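Nuclease-like protein (Chaetomium thermophilum, PDB 6GRC) probably acts as a metal-dependent structure-selective endonuclease of the XPG family, cutting 5'-flaps and DNA crossover junctions. Local coordinates at residues L361-S366 / R381-P386; I385-V390 / F433-P438. All coordinates share one frame; numbering follows the deposited sequence.

Contact 1: L361-S366 / R381-P386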
ATOM      1  N   LEU A 361     -14.823 -10.764 -23.457  1.00 78.51           N
ATOM      2  CA  LEU A 361     -14.676 -10.243 -22.091  1.00 77.64           C
ATOM      3  C   LEU A 361     -16.029  -9.802 -21.518  1.00 77.81           C
ATOM      4  O   LEU A 361     -16.415 -10.233 -20.436  1.00 78.20           O
ATOM      5  CB  LEU A 361     -13.704  -9.060 -22.024  1.00 76.26           C
ATOM      6  CG  LEU A 361     -12.213  -9.277 -22.320  1.00 75.93           C
ATOM      7  CD1 LEU A 361     -11.437  -8.011 -21.966  1.00 74.62           C
ATOM      8  CD2 LEU A 361     -11.626 -10.470 -21.579  1.00 76.37           C
ATOM      9  N   VAL A 362     -16.737  -8.939 -22.243  1.00 75.40           N
ATOM     10  CA  VAL A 362     -17.964  -8.315 -21.748  1.00 75.49           C
ATOM     11  C   VAL A 362     -19.128  -8.602 -22.691  1.00 76.39           C
ATOM     12  O   VAL A 362     -19.081  -8.267 -23.863  1.00 76.33           O
ATOM     13  CB  VAL A 362     -17.772  -6.788 -21.590  1.00 74.36           C
ATOM     14  CG1 VAL A 362     -19.086  -6.101 -21.239  1.00 74.66           C
ATOM     15  CG2 VAL A 362     -16.718  -6.495 -20.529  1.00 73.36           C
ATOM     16  N   LYS A 363     -20.176  -9.219 -22.158  1.00 70.96           N
ATOM     17  CA  LYS A 363     -21.380  -9.555 -22.928  1.00 71.78           C
ATOM     18  C   LYS A 363     -22.320  -8.368 -23.124  1.00 71.50           C
ATOM     19  O   LYS A 363     -23.040  -8.314 -24.108  1.00 71.92           O
ATOM     20  CB  LYS A 363     -22.147 -10.698 -22.245  1.00 72.78           C
ATOM     21  CG  LYS A 363     -21.967 -12.054 -22.905  1.00 73.60           C
ATOM     22  CD  LYS A 363     -20.523 -12.535 -22.872  1.00 73.37           C
ATOM     23  CE  LYS A 363     -20.322 -13.706 -23.830  1.00 74.13           C
ATOM     24  NZ  LYS A 363     -18.888 -14.028 -24.063  1.00 73.87           N
ATOM     25  N   GLY A 364     -22.313  -7.434 -22.180  1.00 69.30           N
ATOM     26  CA  GLY A 364     -23.212  -6.288 -22.194  1.00 69.12           C
ATOM     27  C   GLY A 364     -23.106  -5.410 -20.952  1.00 68.47           C
ATOM     28  O   GLY A 364     -22.478  -5.778 -19.957  1.00 68.24           O
ATOM     29  N   ILE A 365     -23.737  -4.244 -21.031  1.00 68.07           N
ATOM     30  CA  ILE A 365     -23.750  -3.244 -19.963  1.00 67.50           C
ATOM     31  C   ILE A 365     -25.214  -2.898 -19.718  1.00 68.11           C
ATOM     32  O   ILE A 365     -26.012  -2.949 -20.640  1.00 68.68           O
ATOM     33  CB  ILE A 365     -22.945  -1.981 -20.375  1.00 66.58           C
ATOM     34  CG1 ILE A 365     -21.517  -2.391 -20.769  1.00 65.97           C
ATOM     35  CG2 ILE A 365     -22.947  -0.938 -19.258  1.00 66.04           C
ATOM     36  CD1 ILE A 365     -20.563  -1.241 -21.024  1.00 64.99           C
ATOM     37  N   SER A 366     -25.566  -2.569 -18.481  1.00 61.01           N
ATOM     38  CA  SER A 366     -26.978  -2.418 -18.102  1.00 61.67           C
ATOM     39  C   SER A 366     -27.281  -1.218 -17.196  1.00 61.29           C
ATOM     40  O   SER A 366     -28.446  -0.950 -16.908  1.00 61.92           O
ATOM     41  CB  SER A 366     -27.475  -3.719 -17.430  1.00 62.33           C
ATOM     42  OG  SER A 366     -26.506  -4.262 -16.521  1.00 61.96           O
ATOM     43  N   ARG A 381     -22.398  -1.420 -14.925  1.00 61.24           N
ATOM     44  CA  ARG A 381     -22.826  -2.765 -14.620  1.00 62.09           C
ATOM     45  C   ARG A 381     -22.606  -3.645 -15.835  1.00 62.48           C
ATOM     46  O   ARG A 381     -23.339  -3.570 -16.810  1.00 62.89           O
ATOM     47  CB  ARG A 381     -24.302  -2.790 -14.229  1.00 62.81           C
ATOM     48  CG  ARG A 381     -24.761  -4.135 -13.681  1.00 63.57           C
ATOM     49  CD  ARG A 381     -24.058  -4.456 -12.379  1.00 63.29           C
ATOM     50  NE  ARG A 381     -24.913  -5.247 -11.492  1.00 63.83           N
ATOM     51  CZ  ARG A 381     -24.518  -5.837 -10.365  1.00 63.73           C
ATOM     52  NH1 ARG A 381     -23.257  -5.749  -9.942  1.00 63.24           N
ATOM     53  NH2 ARG A 381     -25.397  -6.532  -9.654  1.00 64.09           N
ATOM     54  N   VAL A 382     -21.606  -4.500 -15.738  1.00 69.11           N
ATOM     55  CA  VAL A 382     -21.151  -5.317 -16.837  1.00 69.38           C
ATOM     56  C   VAL A 382     -21.631  -6.749 -16.653  1.00 70.52           C
ATOM     57  O   VAL A 382     -21.768  -7.215 -15.523  1.00 70.90           O
ATOM     58  CB  VAL A 382     -19.611  -5.286 -16.854  1.00 68.50           C
ATOM     59  CG1 VAL A 382     -19.035  -6.326 -17.799  1.00 68.83           C
ATOM     60  CG2 VAL A 382     -19.146  -3.889 -17.232  1.00 67.42           C
ATOM     61  N   SER A 383     -21.883  -7.444 -17.759  1.00 76.09           N
ATOM     62  CA  SER A 383     -22.176  -8.876 -17.711  1.00 77.14           C
ATOM     63  C   SER A 383     -21.060  -9.674 -18.402  1.00 77.19           C
ATOM     64  O   SER A 383     -20.416  -9.180 -19.330  1.00 76.55           O
ATOM     65  CB  SER A 383     -23.536  -9.168 -18.343  1.00 77.86           C
ATOM     66  OG  SER A 383     -23.424  -9.260 -19.742  1.00 77.93           O
ATOM     67  N   PHE A 384     -20.836 -10.903 -17.933  1.00 66.79           N
ATOM     68  CA  PHE A 384     -19.774 -11.771 -18.454  1.00 66.98           C
ATOM     69  C   PHE A 384     -20.050 -13.239 -18.094  1.00 68.19           C
ATOM     70  O   PHE A 384     -20.904 -13.528 -17.247  1.00 68.62           O
ATOM     71  CB  PHE A 384     -18.423 -11.340 -17.878  1.00 66.02           C
ATOM     72  CG  PHE A 384     -18.380 -11.370 -16.378  1.00 66.15           C
ATOM     73  CD1 PHE A 384     -18.954 -10.351 -15.635  1.00 65.70           C
ATOM     74  CD2 PHE A 384     -17.809 -12.441 -15.708  1.00 66.89           C
ATOM     75  CE1 PHE A 384     -18.941 -10.386 -14.252  1.00 65.90           C
ATOM     76  CE2 PHE A 384     -17.792 -12.484 -14.327  1.00 67.17           C
ATOM     77  CZ  PHE A 384     -18.356 -11.452 -13.593  1.00 66.65           C
ATOM     78  N   ILE A 385     -19.341 -14.166 -18.736  1.00 69.24           N
ATOM     79  CA  ILE A 385     -19.497 -15.589 -18.421  1.00 70.29           C
ATOM     80  C   ILE A 385     -18.268 -16.076 -17.645  1.00 70.42           C
ATOM     81  O   ILE A 385     -17.202 -16.249 -18.223  1.00 70.27           O
ATOM     82  CB  ILE A 385     -19.769 -16.431 -19.692  1.00 70.85           C
ATOM     83  CG1 ILE A 385     -21.040 -15.915 -20.381  1.00 70.77           C
ATOM     84  CG2 ILE A 385     -19.938 -17.911 -19.341  1.00 71.73           C
ATOM     85  CD1 ILE A 385     -21.679 -16.883 -21.357  1.00 71.46           C
ATOM     86  N   PRO A 386     -18.414 -16.288 -16.321  1.00 64.28           N
ATOM     87  CA  PRO A 386     -17.240 -16.565 -15.478  1.00 64.39           C
ATOM     88  C   PRO A 386     -16.341 -17.703 -15.965  1.00 65.03           C
ATOM     89  O   PRO A 386     -15.137 -17.498 -16.141  1.00 64.65           O
ATOM     90  CB  PRO A 386     -17.859 -16.896 -14.118  1.00 64.13           C
ATOM     91  CG  PRO A 386     -19.141 -16.137 -14.099  1.00 63.80           C
ATOM     92  CD  PRO A 386     -19.647 -16.169 -15.512  1.00 64.16           C
TER
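Lys-363 N donates to Ser-383 O at 2.8 Å from well above the carbonyl plane, and Ser-383 N returns a bond of the same length to Gly-364 O, N-H...O angle 156°. At the other end Arg-381 O takes two donors from one residue. Ser-366 N reaches Arg-381 O in the carbonyl plane at 3.0 Å, though the bond is bent (137°), and Ser-366 OG meets the same atom from above that plane at 3.3 Å. The hydroxyl gets there because chi1 of 42° sets OG between the backbone N and carbonyl carbon of Ser-366, where it also rests against Arg-381 CG. Between these bonds Ile-365 faces Val-382 as a non-hydrogen-bonded antiparallel pair, with Ile-365 CA 3.2 Å from Arg-381 O in a CA-H...O contact. Val-382 CG1 touches both methyls of Val-362, 3.4 Å from Val-362 CG1, the two side chains crossing at about a right angle. Beside Gly-364, Ser-383 OG lies against Lys-363 CB. These are the open ends of the hairpin formed by strands 364-371 and 377-384. Helix 453-464 covers Ile-365, helix 318-339 receives Leu-361 and Phe-384, and strand 439-444 pairs with the far edge of 377-384.

Contact 2: I385-V390 / F433-P438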
ATOM      1  N   ILE A 385     -19.341 -14.166 -18.736  1.00 69.24           N
ATOM      2  CA  ILE A 385     -19.497 -15.589 -18.421  1.00 70.29           C
ATOM      3  C   ILE A 385     -18.268 -16.076 -17.645  1.00 70.42           C
ATOM      4  O   ILE A 385     -17.202 -16.249 -18.223  1.00 70.27           O
ATOM      5  CB  ILE A 385     -19.769 -16.431 -19.692  1.00 70.85           C
ATOM      6  CG1 ILE A 385     -21.040 -15.915 -20.381  1.00 70.77           C
ATOM      7  CG2 ILE A 385     -19.938 -17.911 -19.341  1.00 71.73           C
ATOM      8  CD1 ILE A 385     -21.679 -16.883 -21.357  1.00 71.46           C
ATOM      9  N   PRO A 386     -18.414 -16.288 -16.321  1.00 64.28           N
ATOM     10  CA  PRO A 386     -17.240 -16.565 -15.478  1.00 64.39           C
ATOM     11  C   PRO A 386     -16.341 -17.703 -15.965  1.00 65.03           C
ATOM     12  O   PRO A 386     -15.137 -17.498 -16.141  1.00 64.65           O
ATOM     13  CB  PRO A 386     -17.859 -16.896 -14.118  1.00 64.13           C
ATOM     14  CG  PRO A 386     -19.141 -16.137 -14.099  1.00 63.80           C
ATOM     15  CD  PRO A 386     -19.647 -16.169 -15.512  1.00 64.16           C
ATOM     16  N   ALA A 387     -16.930 -18.878 -16.195  1.00 71.57           N
ATOM     17  CA  ALA A 387     -16.184 -20.072 -16.637  1.00 72.07           C
ATOM     18  C   ALA A 387     -15.481 -19.833 -17.966  1.00 72.23           C
ATOM     19  O   ALA A 387     -14.344 -20.234 -18.160  1.00 72.45           O
ATOM     20  CB  ALA A 387     -17.110 -21.284 -16.745  1.00 72.22           C
ATOM     21  N   GLU A 388     -16.183 -19.182 -18.881  1.00 79.36           N
ATOM     22  CA  GLU A 388     -15.633 -18.814 -20.181  1.00 78.96           C
ATOM     23  C   GLU A 388     -14.422 -17.915 -20.040  1.00 77.94           C
ATOM     24  O   GLU A 388     -13.406 -18.105 -20.699  1.00 77.80           O
ATOM     25  CB  GLU A 388     -16.706 -18.086 -20.983  1.00 78.59           C
ATOM     26  CG  GLU A 388     -16.386 -17.858 -22.443  1.00 78.31           C
ATOM     27  CD  GLU A 388     -17.555 -17.217 -23.163  1.00 78.10           C
ATOM     28  OE1 GLU A 388     -18.662 -17.806 -23.163  1.00 78.75           O
ATOM     29  OE2 GLU A 388     -17.363 -16.116 -23.715  1.00 77.27           O
ATOM     30  N   LEU A 389     -14.547 -16.934 -19.161  1.00 76.25           N
ATOM     31  CA  LEU A 389     -13.522 -15.925 -18.972  1.00 74.65           C
ATOM     32  C   LEU A 389     -12.287 -16.510 -18.263  1.00 74.49           C
ATOM     33  O   LEU A 389     -11.151 -16.199 -18.626  1.00 73.56           O
ATOM     34  CB  LEU A 389     -14.131 -14.756 -18.190  1.00 73.65           C
ATOM     35  CG  LEU A 389     -13.476 -13.379 -18.293  1.00 71.74           C
ATOM     36  CD1 LEU A 389     -14.506 -12.287 -18.055  1.00 71.34           C
ATOM     37  CD2 LEU A 389     -12.334 -13.253 -17.296  1.00 70.51           C
ATOM     38  N   VAL A 390     -12.517 -17.368 -17.266  1.00 74.06           N
ATOM     39  CA  VAL A 390     -11.435 -18.001 -16.498  1.00 73.69           C
ATOM     40  C   VAL A 390     -10.755 -19.118 -17.295  1.00 75.28           C
ATOM     41  O   VAL A 390      -9.551 -19.295 -17.216  1.00 74.81           O
ATOM     42  CB  VAL A 390     -11.952 -18.542 -15.145  1.00 73.68           C
ATOM     43  CG1 VAL A 390     -10.861 -19.307 -14.406  1.00 72.63           C
ATOM     44  CG2 VAL A 390     -12.466 -17.408 -14.273  1.00 72.08           C
ATOM     45  N   PHE A 433     -24.987 -21.377  -7.860  1.00 86.38           N
ATOM     46  CA  PHE A 433     -24.191 -20.630  -8.836  1.00 86.50           C
ATOM     47  C   PHE A 433     -23.751 -21.505 -10.018  1.00 87.17           C
ATOM     48  O   PHE A 433     -23.060 -22.509  -9.841  1.00 87.01           O
ATOM     49  CB  PHE A 433     -22.973 -20.006  -8.141  1.00 85.60           C
ATOM     50  CG  PHE A 433     -22.028 -19.301  -9.073  1.00 85.82           C
ATOM     51  CD1 PHE A 433     -22.294 -18.004  -9.500  1.00 86.01           C
ATOM     52  CD2 PHE A 433     -20.869 -19.929  -9.517  1.00 85.86           C
ATOM     53  CE1 PHE A 433     -21.425 -17.350 -10.360  1.00 86.32           C
ATOM     54  CE2 PHE A 433     -20.002 -19.283 -10.384  1.00 86.23           C
ATOM     55  CZ  PHE A 433     -20.279 -17.990 -10.803  1.00 86.51           C
ATOM     56  N   ASP A 434     -24.165 -21.106 -11.221  1.00 92.63           N
ATOM     57  CA  ASP A 434     -23.759 -21.749 -12.469  1.00 93.31           C
ATOM     58  C   ASP A 434     -22.731 -20.837 -13.141  1.00 93.42           C
ATOM     59  O   ASP A 434     -23.068 -19.722 -13.535  1.00 93.54           O
ATOM     60  CB  ASP A 434     -24.984 -21.931 -13.382  1.00 93.97           C
ATOM     61  CG  ASP A 434     -24.662 -22.634 -14.706  1.00 94.63           C
ATOM     62  OD1 ASP A 434     -23.479 -22.886 -15.037  1.00 94.64           O
ATOM     63  OD2 ASP A 434     -25.630 -22.939 -15.431  1.00 95.11           O
ATOM     64  N   PRO A 435     -21.477 -21.301 -13.283  1.00 82.64           N
ATOM     65  CA  PRO A 435     -20.452 -20.468 -13.942  1.00 82.84           C
ATOM     66  C   PRO A 435     -20.614 -20.223 -15.460  1.00 83.56           C
ATOM     67  O   PRO A 435     -19.866 -19.416 -16.023  1.00 83.61           O
ATOM     68  CB  PRO A 435     -19.147 -21.230 -13.658  1.00 82.63           C
ATOM     69  CG  PRO A 435     -19.566 -22.631 -13.393  1.00 82.58           C
ATOM     70  CD  PRO A 435     -20.895 -22.530 -12.711  1.00 82.30           C
ATOM     71  N   TRP A 436     -21.568 -20.906 -16.106  1.00 72.40           N
ATOM     72  CA  TRP A 436     -21.871 -20.703 -17.535  1.00 72.83           C
ATOM     73  C   TRP A 436     -23.020 -19.724 -17.812  1.00 72.66           C
ATOM     74  O   TRP A 436     -23.203 -19.285 -18.951  1.00 72.74           O
ATOM     75  CB  TRP A 436     -22.180 -22.042 -18.183  1.00 73.34           C
ATOM     76  CG  TRP A 436     -21.019 -22.953 -18.134  1.00 73.47           C
ATOM     77  CD1 TRP A 436     -20.841 -24.007 -17.289  1.00 73.30           C
ATOM     78  CD2 TRP A 436     -19.844 -22.877 -18.951  1.00 73.70           C
ATOM     79  NE1 TRP A 436     -19.627 -24.604 -17.537  1.00 73.45           N
ATOM     80  CE2 TRP A 436     -18.997 -23.933 -18.555  1.00 73.76           C
ATOM     81  CE3 TRP A 436     -19.435 -22.028 -19.991  1.00 73.70           C
ATOM     82  CZ2 TRP A 436     -17.755 -24.166 -19.160  1.00 73.98           C
ATOM     83  CZ3 TRP A 436     -18.199 -22.254 -20.588  1.00 73.85           C
ATOM     84  CH2 TRP A 436     -17.374 -23.315 -20.168  1.00 74.08           C
ATOM     85  N   GLN A 437     -23.802 -19.416 -16.778  1.00101.80           N
ATOM     86  CA  GLN A 437     -24.729 -18.287 -16.813  1.00101.56           C
ATOM     87  C   GLN A 437     -23.952 -16.969 -16.767  1.00101.03           C
ATOM     88  O   GLN A 437     -22.805 -16.933 -16.298  1.00100.86           O
ATOM     89  CB  GLN A 437     -25.706 -18.319 -15.625  1.00101.33           C
ATOM     90  CG  GLN A 437     -26.772 -19.397 -15.685  1.00101.79           C
ATOM     91  CD  GLN A 437     -27.723 -19.225 -16.852  1.00102.29           C
ATOM     92  OE1 GLN A 437     -27.889 -20.134 -17.669  1.00102.84           O
ATOM     93  NE2 GLN A 437     -28.351 -18.059 -16.938  1.00102.10           N
ATOM     94  N   PRO A 438     -24.572 -15.880 -17.252  1.00 72.87           N
ATOM     95  CA  PRO A 438     -23.969 -14.567 -17.090  1.00 72.18           C
ATOM     96  C   PRO A 438     -23.956 -14.130 -15.632  1.00 71.70           C
ATOM     97  O   PRO A 438     -24.941 -14.338 -14.916  1.00 71.73           O
ATOM     98  CB  PRO A 438     -24.888 -13.652 -17.910  1.00 72.00           C
ATOM     99  CG  PRO A 438     -26.187 -14.365 -17.963  1.00 72.57           C
ATOM    100  CD  PRO A 438     -25.813 -15.811 -18.046  1.00 73.13           C
TER
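The first turn of helix 386-390 is met by a type I beta turn, Asp-434 to Gln-437, in the GEN1 C-terminal domain. Ala-387 N donates to Pro-435 O over 3.0 Å in a nearly straight bond (169°), so the turn supplies an acceptor to an N-H of the first helical turn. The methyl of Ala-387 sits over the centre of the six-membered ring of Trp-436, a CH-pi contact with CB 3.7 Å from the centroid and 9° off the ring normal; Ala-387 CB also touches Pro-435 CB. Trp-436 leaves the backbone away from the helix, but CG anti to the carbonyl carbon (chi1 -63°) helps bring the indole back across Ala-387. Pro-386 CD lies 3.3 Å from both Pro-435 O and Gln-437 O, while Pro-386 CG meets the ring edge of Phe-433 at CZ, 3.9 Å away. With an alanine in place of Pro-386 the ring is gone, which would probably open a gap at the Phe-433 edge and leave the two carbonyls without that cover. Within the turn, Asp-434 OD1 accepts from Trp-436 N at 3.0 Å, an Asx turn. One direct bond and mostly apolar contacts thus join the pieces, and the Asx turn probably helps hold the loop that presents the indole.

Overall arrangement
Contacts 1 and 2 meet where strand 377-384 runs into helix 386-390, sharing Ile-385 and Pro-386. Both are partly buried, each mixing buried and exposed residues, and both lie away from the metal site and far from the bound DNA. The chemistry differs with the place: contact 1 is a ladder of backbone bonds between neighbouring strands, whereas contact 2 fastens a helix start to a loop with one backbone bond and proline, alanine and aromatic packing. A salt bridge ties them, Lys-363 NZ to Glu-388 OE2 at 2.6 Å; separately, Leu-389 CD1 packs against Leu-361 O and Phe-384 CB. Helix 318-339 touches residues of both contacts.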